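Local atomic coordinates of alpha-amylase inhibitor 0.19 (Triticum aestivum, PDB entry 1HSS), a protein that inhibits alpha-amylase as a secreted, disulfide-rich homodimer of the cereal trypsin/alpha-amylase inhibitor family and is a wheat allergen. Residues 20-25 and 60-64; 92-97 and 113-119. Residues are numbered along the deposited sequence.

Contact 1 joins helix 20-27 to helix 53-67, and contact 2 sets the break after helix 85-92 against the C-terminal run 113-119. Their centres lie about 13 Å apart, on opposite sides of the chain's centre, yet they share one apolar core: Leu23 CD2 is 3.9 Å from Ile95 CG2, Leu24 CB 4.2 Å from Ile95 CD1, and Leu61 CD2 4.0 Å from Val118 CG1, while Leu24 CD1 packs against backbone Ala92 N (3.7 Å). In these pairs helix 20-27 meets segment 92-97, and helix 53-67 meets segment 113-119. Disulfide Cys20-Cys41 ties contact 1 to helix 35-46, and Cys54-Cys115 ties contact 2 back to helix 53-67. Contact 2 meets the second subunit, whereas contact 1 does not.

Contact 1 of 2, residues 20-25 and 60-64; sequences CRPLLR and MLDSM
Both segments are helical, 20-25 on helix 20-27 and 60-64 on helix 53-67. Their axes cross at -73° with a closest approach of 11.1 Å, and the nearest CA pair is Arg21-Met60 at 7.4 Å. Backbone bonds Leu24 N to Cys20 O (3.0 Å) and Met64 N to Met60 O (3.0 Å) confirm the alpha-helical turns. Two methionines fill this wide gap. Met60 (chi1 t, chi2 t, chi3 p) brings SD to 3.7 Å from Cys20 CB and CE to 3.7 Å from Leu24 CD2. Met64 (m, t, p) places SD 3.4 Å from Arg21 CG and 4.1 Å from Leu24 CD2. Leu24 (t, p), whose CA-CB bond points toward the other helix, also reaches Leu61, with CD2-CD1 at 4.2 Å. Arg21 (chi1 m, chi2 135°, chi3 112°) lies across segment 60-64: its CG is 3.5 Å from Met60 CG, its NH2 3.3 Å from Ser63 CB, and Met60 O sits over one guanidinium face. Its NH1 hydrogen-bonds Ala16 O. Met64 CE covers a face of the Arg25 guanidinium, 3.7 Å from NH1, which bonds Ala79 O. No hydrogen bond crosses between the segments, which bury 387 Å² counting both sides. With Cys20 disulfide-bonded to Cys41 of helix 35-46, this steep crossing, filled by methionine and leucine with two arginines, belongs to the disulfide-braced helical bundle of the cereal trypsin/alpha-amylase inhibitors, members of the prolamin clan.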
loop_
_atom_site.group_PDB
_atom_site.type_symbol
_atom_site.label_atom_id
_atom_site.label_comp_id
_atom_site.label_asym_id
_atom_site.label_seq_id
_atom_site.Cartn_x
_atom_site.Cartn_y
_atom_site.Cartn_z
ATOM N N CYS A 20 4.466 -2.616 14.670
ATOM C CA CYS A 20 3.728 -2.171 13.503
ATOM C C CYS A 20 2.342 -1.690 13.855
ATOM O O CYS A 20 1.694 -1.027 13.057
ATOM C CB CYS A 20 3.647 -3.285 12.444
ATOM S SG CYS A 20 5.272 -3.753 11.772
ATOM N N ARG A 21 1.893 -2.012 15.055
ATOM C CA ARG A 21 0.546 -1.678 15.459
ATOM C C ARG A 21 0.390 -0.166 15.630
ATOM O O ARG A 21 -0.563 0.435 15.131
ATOM C CB ARG A 21 0.190 -2.458 16.735
ATOM C CG ARG A 21 -0.132 -3.909 16.407
ATOM C CD ARG A 21 0.474 -4.975 17.294
ATOM N NE ARG A 21 -0.561 -5.641 18.078
ATOM C CZ ARG A 21 -0.973 -6.902 17.942
ATOM N NH1 ARG A 21 -0.221 -7.829 17.379
ATOM N NH2 ARG A 21 -2.072 -7.272 18.577
ATOM N N PRO A 22 1.390 0.490 16.230
ATOM C CA PRO A 22 1.334 1.948 16.288
ATOM C C PRO A 22 1.509 2.627 14.926
ATOM O O PRO A 22 0.939 3.672 14.677
ATOM C CB PRO A 22 2.464 2.302 17.258
ATOM C CG PRO A 22 3.331 1.094 17.298
ATOM C CD PRO A 22 2.372 -0.033 17.191
ATOM N N LEU A 23 2.301 2.032 14.047
ATOM C CA LEU A 23 2.437 2.517 12.688
ATOM C C LEU A 23 1.090 2.536 11.971
ATOM O O LEU A 23 0.717 3.542 11.388
ATOM C CB LEU A 23 3.396 1.625 11.921
ATOM C CG LEU A 23 3.495 1.998 10.444
ATOM C CD1 LEU A 23 4.117 3.371 10.337
ATOM C CD2 LEU A 23 4.336 0.983 9.679
ATOM N N LEU A 24 0.382 1.406 11.993
ATOM C CA LEU A 24 -0.925 1.264 11.349
ATOM C C LEU A 24 -1.984 2.261 11.869
ATOM O O LEU A 24 -2.759 2.814 11.095
ATOM C CB LEU A 24 -1.419 -0.184 11.508
ATOM C CG LEU A 24 -2.831 -0.497 11.000
ATOM C CD1 LEU A 24 -3.001 -0.068 9.529
ATOM C CD2 LEU A 24 -3.112 -1.964 11.169
ATOM N N ARG A 25 -1.968 2.543 13.166
ATOM C CA ARG A 25 -2.874 3.523 13.764
ATOM C C ARG A 25 -2.611 4.971 13.380
ATOM O O ARG A 25 -3.554 5.756 13.290
ATOM C CB ARG A 25 -2.867 3.392 15.278
ATOM C CG ARG A 25 -3.687 2.227 15.755
ATOM C CD ARG A 25 -4.171 2.488 17.145
ATOM N NE ARG A 25 -3.368 1.747 18.095
ATOM C CZ ARG A 25 -3.745 0.587 18.628
ATOM N NH1 ARG A 25 -5.014 0.166 18.501
ATOM N NH2 ARG A 25 -2.866 -0.123 19.339
ATOM N N MET A 60 -1.642 -9.830 13.023
ATOM C CA MET A 60 -1.643 -8.532 13.714
ATOM C C MET A 60 -2.987 -7.790 13.621
ATOM O O MET A 60 -3.542 -7.393 14.638
ATOM C CB MET A 60 -0.539 -7.639 13.147
ATOM C CG MET A 60 -0.435 -6.269 13.809
ATOM S SD MET A 60 0.423 -5.038 12.803
ATOM C CE MET A 60 -0.741 -4.797 11.602
ATOM N N LEU A 61 -3.502 -7.631 12.395
ATOM C CA LEU A 61 -4.772 -6.961 12.117
ATOM C C LEU A 61 -5.947 -7.650 12.798
ATOM O O LEU A 61 -6.845 -6.993 13.307
ATOM C CB LEU A 61 -5.019 -6.934 10.612
ATOM C CG LEU A 61 -6.286 -6.201 10.205
ATOM C CD1 LEU A 61 -6.164 -4.759 10.656
ATOM C CD2 LEU A 61 -6.480 -6.307 8.708
ATOM N N ASP A 62 -5.974 -8.974 12.705
ATOM C CA ASP A 62 -6.986 -9.781 13.359
ATOM C C ASP A 62 -6.969 -9.591 14.890
ATOM O O ASP A 62 -7.987 -9.274 15.495
ATOM C CB ASP A 62 -6.772 -11.255 12.975
ATOM C CG ASP A 62 -7.874 -12.171 13.499
ATOM O OD1 ASP A 62 -8.994 -12.163 12.936
ATOM O OD2 ASP A 62 -7.613 -12.910 14.474
ATOM N N SER A 63 -5.792 -9.669 15.500
ATOM C CA SER A 63 -5.651 -9.356 16.926
ATOM C C SER A 63 -6.148 -7.956 17.306
ATOM O O SER A 63 -6.778 -7.780 18.343
ATOM C CB SER A 63 -4.195 -9.489 17.374
ATOM O OG SER A 63 -3.665 -10.735 16.982
ATOM N N MET A 64 -5.793 -6.948 16.516
ATOM C CA MET A 64 -6.226 -5.588 16.787
ATOM C C MET A 64 -7.741 -5.439 16.771
ATOM O O MET A 64 -8.322 -4.835 17.664
ATOM C CB MET A 64 -5.574 -4.636 15.787
ATOM C CG MET A 64 -4.087 -4.577 16.005
ATOM S SD MET A 64 -3.197 -3.402 15.011
ATOM C CE MET A 64 -3.611 -1.915 15.794
#

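Contact 2 of 2, residues 92-97 and 113-119; sequences AASITA and YVCKDVA
Segment 92-97 leaves a helix at Ala92, makes a type I beta turn from Ala92 to Ile95 and enters helix 95-98; 113-115 is extended at Val114 (phi/psi -146/139) and leads into helix 116-119, with Cys115 at its N-cap. Nearest CA pairs are Ala93-Cys115 (4.7 Å), Ser94-Val114 (4.9 Å) and Ala97-Tyr113 (4.7 Å), so the two segments run in opposite directions. Ala92 CB packs 3.8 Å from Val118 CG1. Ala93 O accepts the one cross-segment hydrogen bond, from Cys115 N at 2.8 Å with an N-H...O angle of 171°, and meets Val114 CA at 3.5 Å in a CA-H...O contact; Ala93 CB touches Ala119 CB at 3.7 Å. Cys115 (chi1 m) is disulfide-bonded to Cys54, so within the helical cereal-inhibitor fold run 113-119 is joined to segment 92-97 by this backbone bond and to helix 53-67 by the crosslink. Ser94 (chi1 p), at the N-cap position of helix 95-98, makes no side-chain capping bond; its OG is hydrogen-bonded to Leu90 O and Thr91 O, and its CB lies 4.0 Å from Val114 CG2. Ala97 CB meets Tyr113 CB at 3.8 Å; beyond it, Tyr113 (chi1 m) extends its OH to hydrogen-bond Ser31 O of the second subunit.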
loop_
_atom_site.group_PDB
_atom_site.type_symbol
_atom_site.label_atom_id
_atom_site.label_comp_id
_atom_site.label_asym_id
_atom_site.label_seq_id
_atom_site.Cartn_x
_atom_site.Cartn_y
_atom_site.Cartn_z
ATOM N N ALA A 92 -2.831 -1.771 6.217
ATOM C CA ALA A 92 -2.166 -2.958 6.703
ATOM C C ALA A 92 -1.585 -3.824 5.552
ATOM O O ALA A 92 -0.451 -4.300 5.640
ATOM C CB ALA A 92 -3.142 -3.764 7.573
ATOM N N ALA A 93 -2.311 -3.920 4.434
ATOM C CA ALA A 93 -1.901 -4.711 3.264
ATOM C C ALA A 93 -0.631 -4.189 2.575
ATOM O O ALA A 93 -0.013 -4.902 1.784
ATOM C CB ALA A 93 -3.054 -4.769 2.242
ATOM N N SER A 94 -0.248 -2.941 2.834
ATOM C CA SER A 94 0.869 -2.347 2.096
ATOM C C SER A 94 1.987 -1.829 3.001
ATOM O O SER A 94 2.916 -1.164 2.539
ATOM C CB SER A 94 0.344 -1.211 1.226
ATOM O OG SER A 94 -0.358 -0.286 2.029
ATOM N N ILE A 95 1.968 -2.242 4.262
ATOM C CA ILE A 95 3.021 -1.858 5.225
ATOM C C ILE A 95 4.388 -2.425 4.820
ATOM O O ILE A 95 5.421 -1.761 4.881
ATOM C CB ILE A 95 2.665 -2.339 6.652
ATOM C CG1 ILE A 95 1.534 -1.477 7.219
ATOM C CG2 ILE A 95 3.901 -2.296 7.551
ATOM C CD1 ILE A 95 1.091 -1.894 8.613
ATOM N N THR A 96 4.291 -3.559 4.151
ATOM C CA THR A 96 5.392 -4.318 3.580
ATOM C C THR A 96 5.979 -3.595 2.304
ATOM O O THR A 96 7.201 -3.368 2.197
ATOM C CB THR A 96 4.808 -5.775 3.357
ATOM O OG1 THR A 96 5.828 -6.758 3.479
ATOM C CG2 THR A 96 4.068 -5.898 2.083
ATOM N N ALA A 97 5.101 -2.935 1.551
ATOM C CA ALA A 97 5.535 -2.021 0.494
ATOM C C ALA A 97 6.224 -0.747 1.029
ATOM O O ALA A 97 7.258 -0.323 0.509
ATOM C CB ALA A 97 4.343 -1.640 -0.387
ATOM N N TYR A 113 4.880 -6.657 -3.359
ATOM C CA TYR A 113 5.188 -5.826 -2.174
ATOM C C TYR A 113 3.972 -5.599 -1.278
ATOM O O TYR A 113 4.014 -4.814 -0.343
ATOM C CB TYR A 113 5.723 -4.456 -2.595
ATOM C CG TYR A 113 7.161 -4.480 -3.007
ATOM C CD1 TYR A 113 8.165 -4.488 -2.060
ATOM C CD2 TYR A 113 7.520 -4.535 -4.349
ATOM C CE1 TYR A 113 9.489 -4.557 -2.432
ATOM C CE2 TYR A 113 8.831 -4.597 -4.724
ATOM C CZ TYR A 113 9.810 -4.610 -3.759
ATOM O OH TYR A 113 11.124 -4.658 -4.131
ATOM N N VAL A 114 2.921 -6.361 -1.535
ATOM C CA VAL A 114 1.586 -5.991 -1.125
ATOM C C VAL A 114 0.852 -7.308 -0.791
ATOM O O VAL A 114 1.162 -8.358 -1.372
ATOM C CB VAL A 114 0.951 -5.176 -2.299
ATOM C CG1 VAL A 114 -0.288 -5.801 -2.806
ATOM C CG2 VAL A 114 0.779 -3.737 -1.902
ATOM N N CYS A 115 0.073 -7.294 0.290
ATOM C CA CYS A 115 -0.612 -8.488 0.792
ATOM C C CYS A 115 -2.113 -8.513 0.505
ATOM O O CYS A 115 -2.901 -8.109 1.353
ATOM C CB CYS A 115 -0.413 -8.605 2.307
ATOM S SG CYS A 115 1.311 -8.806 2.803
ATOM N N LYS A 116 -2.517 -9.200 -0.559
ATOM C CA LYS A 116 -3.933 -9.217 -0.968
ATOM C C LYS A 116 -4.877 -9.940 -0.003
ATOM O O LYS A 116 -6.044 -9.566 0.137
ATOM C CB LYS A 116 -4.091 -9.797 -2.377
ATOM C CG LYS A 116 -3.782 -11.269 -2.497
ATOM C CD LYS A 116 -3.901 -11.712 -3.945
ATOM C CE LYS A 116 -3.392 -13.133 -4.145
ATOM N NZ LYS A 116 -4.381 -14.156 -3.719
ATOM N N ASP A 117 -4.347 -10.922 0.719
ATOM C CA ASP A 117 -5.109 -11.623 1.754
ATOM C C ASP A 117 -5.497 -10.704 2.925
ATOM O O ASP A 117 -6.650 -10.687 3.345
ATOM C CB ASP A 117 -4.324 -12.856 2.247
ATOM C CG ASP A 117 -2.872 -12.525 2.699
ATOM O OD1 ASP A 117 -2.132 -11.802 1.984
ATOM O OD2 ASP A 117 -2.438 -13.086 3.735
ATOM N N VAL A 118 -4.584 -9.807 3.292
ATOM C CA VAL A 118 -4.832 -8.807 4.328
ATOM C C VAL A 118 -5.793 -7.703 3.861
ATOM O O VAL A 118 -6.586 -7.197 4.648
ATOM C CB VAL A 118 -3.494 -8.171 4.792
ATOM C CG1 VAL A 118 -3.743 -7.079 5.836
ATOM C CG2 VAL A 118 -2.578 -9.238 5.349
ATOM N N ALA A 119 -5.707 -7.313 2.588
ATOM C CA ALA A 119 -6.635 -6.335 2.009
ATOM C C ALA A 119 -8.092 -6.841 1.944
ATOM O O ALA A 119 -9.044 -6.063 1.910
ATOM C CB ALA A 119 -6.160 -5.927 0.621
#